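Local coordinates for galactose mutarotase related enzyme (Lactobacillus acidophilus, PDB 3DCD), which is of unproven function but, as a galactose mutarotase relative of the aldose 1-epimerase family, probably binds carbohydrate and may act as an isomerase, at residues V48-V53 with M136-G141. Residues are numbered along the deposited sequence; the frame is centred on the assembly and turned at random.
Sequences VLFPIV and MIFGVG
Leu49 and Gly141 face each other as an antiparallel hydrogen-bonded pair. Leu49 N gives its hydrogen to Gly141 O over 2.9 Å, and Gly141 N returns a more bent bond (138° at the hydrogen) that reaches Leu49 O in its carbonyl plane, on a lone pair. Leu49 CG, 3.5 Å from Gly141 O, and Val53 CG2, 3.8 Å from Gly141 N, both cover the face of Gly141 on which a CB would stand; such a CB would run tightly into Val53 CG2 and Leu49 CD1. Leu49 CG lies anti to its own carbonyl carbon (chi1 -35°), beside the backbone N that makes the bond. An alanine in place of Leu49 keeps CB but would probably open a gap beside Gly141 where CG and CD1 now lie. Leu49 O also takes a CA-H...O contact from Val140 CA at 3.1 Å.

Past this pair the chain turns through the cis peptide before Pro51, and Gly139 N reaches Pro51 O at 2.7 Å, nearly straight at the hydrogen but from above the carbonyl plane. Gly139 O receives a CA-H...O contact from Pro51 CA (3.4 Å), and a CB on Gly139 would point at Val53 N and Ile52 CA. Phe50 CG lies anti to its backbone N (chi1 173°), and from there the ring brings CD2 to 3.8 Å from Gly139 O and CE2 to 4.1 Å from Phe138 CD2. Pro51 CB sits over the centre of one Phe50 face.

The contact joins the short, weakly bonded strand 48-49 and the loop after it to the long broken strand 136-147. Phe111 (stacked) and Phe109 (edge-to-face) of strand 109-118 pack on Phe50, and Phe283 of strand 282-292 meets Phe138 edge-to-face, consistent with the beta-sandwich of the galactose mutarotase family.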
# COMPACT_ATOMS: atom_id res chain seq x y z
N VAL A 48 3.50 5.48 -0.26
CA VAL A 48 2.71 5.58 0.96
C VAL A 48 1.52 6.46 0.61
O VAL A 48 1.68 7.51 -0.04
CB VAL A 48 3.58 6.16 2.10
CG1 VAL A 48 2.72 6.50 3.35
CG2 VAL A 48 4.73 5.18 2.45
N LEU A 49 0.32 6.01 1.00
CA LEU A 49 -0.93 6.71 0.66
C LEU A 49 -1.48 7.40 1.92
O LEU A 49 -1.81 6.74 2.90
CB LEU A 49 -1.96 5.73 0.08
CG LEU A 49 -1.43 4.57 -0.80
CD1 LEU A 49 -2.53 3.58 -1.16
CD2 LEU A 49 -0.72 5.12 -2.07
N PHE A 50 -1.54 8.73 1.88
CA PHE A 50 -1.92 9.57 3.02
C PHE A 50 -2.01 11.02 2.55
O PHE A 50 -1.12 11.48 1.81
CB PHE A 50 -0.89 9.45 4.15
CG PHE A 50 -1.12 10.41 5.30
CD1 PHE A 50 -0.55 11.67 5.29
CD2 PHE A 50 -1.90 10.04 6.40
CE1 PHE A 50 -0.74 12.57 6.36
CE2 PHE A 50 -2.09 10.93 7.46
CZ PHE A 50 -1.52 12.19 7.44
N PRO A 51 -3.03 11.78 3.01
CA PRO A 51 -4.10 11.48 3.97
C PRO A 51 -5.41 10.99 3.37
O PRO A 51 -6.45 11.05 4.04
CB PRO A 51 -4.33 12.84 4.63
CG PRO A 51 -4.16 13.79 3.49
CD PRO A 51 -3.05 13.20 2.62
N ILE A 52 -5.35 10.52 2.12
CA ILE A 52 -6.45 9.75 1.52
C ILE A 52 -5.87 8.56 0.79
O ILE A 52 -4.70 8.58 0.40
CB ILE A 52 -7.32 10.58 0.52
CG1 ILE A 52 -6.49 11.10 -0.67
CG2 ILE A 52 -8.08 11.71 1.25
CD1 ILE A 52 -7.33 11.82 -1.73
N VAL A 53 -6.69 7.52 0.63
CA VAL A 53 -6.39 6.38 -0.21
C VAL A 53 -7.31 6.51 -1.41
O VAL A 53 -8.50 6.76 -1.25
CB VAL A 53 -6.70 5.05 0.52
CG1 VAL A 53 -6.64 3.89 -0.47
CG2 VAL A 53 -5.76 4.83 1.68
N MSE A 136 -9.53 14.98 13.36
CA MSE A 136 -8.87 14.83 12.07
C MSE A 136 -9.50 13.67 11.29
O MSE A 136 -9.82 12.64 11.87
CB MSE A 136 -7.39 14.58 12.29
CG MSE A 136 -6.60 14.37 11.03
SE MSE A 136 -4.72 14.41 11.50
CE MSE A 136 -4.60 12.63 12.21
N ILE A 137 -9.67 13.86 9.98
CA ILE A 137 -10.28 12.85 9.11
C ILE A 137 -9.26 12.48 8.03
O ILE A 137 -8.86 13.35 7.26
CB ILE A 137 -11.63 13.36 8.51
CG1 ILE A 137 -12.58 13.74 9.66
CG2 ILE A 137 -12.30 12.26 7.68
CD1 ILE A 137 -13.75 14.68 9.32
N PHE A 138 -8.81 11.22 8.02
CA PHE A 138 -7.77 10.74 7.11
C PHE A 138 -7.91 9.27 6.71
O PHE A 138 -8.51 8.44 7.44
CB PHE A 138 -6.37 10.93 7.71
CG PHE A 138 -6.08 9.98 8.83
CD1 PHE A 138 -6.55 10.24 10.12
CD2 PHE A 138 -5.37 8.80 8.59
CE1 PHE A 138 -6.31 9.33 11.15
CE2 PHE A 138 -5.13 7.90 9.61
CZ PHE A 138 -5.60 8.16 10.89
N GLY A 139 -7.34 8.95 5.55
CA GLY A 139 -7.12 7.58 5.12
C GLY A 139 -5.61 7.36 5.03
O GLY A 139 -4.86 8.31 4.81
N VAL A 140 -5.18 6.13 5.24
CA VAL A 140 -3.76 5.75 5.11
C VAL A 140 -3.68 4.33 4.52
O VAL A 140 -4.57 3.52 4.75
CB VAL A 140 -2.97 5.91 6.45
CG1 VAL A 140 -3.46 4.93 7.53
CG2 VAL A 140 -1.46 5.77 6.21
N GLY A 141 -2.64 4.05 3.73
CA GLY A 141 -2.51 2.77 3.07
C GLY A 141 -1.10 2.55 2.54
O GLY A 141 -0.34 3.50 2.37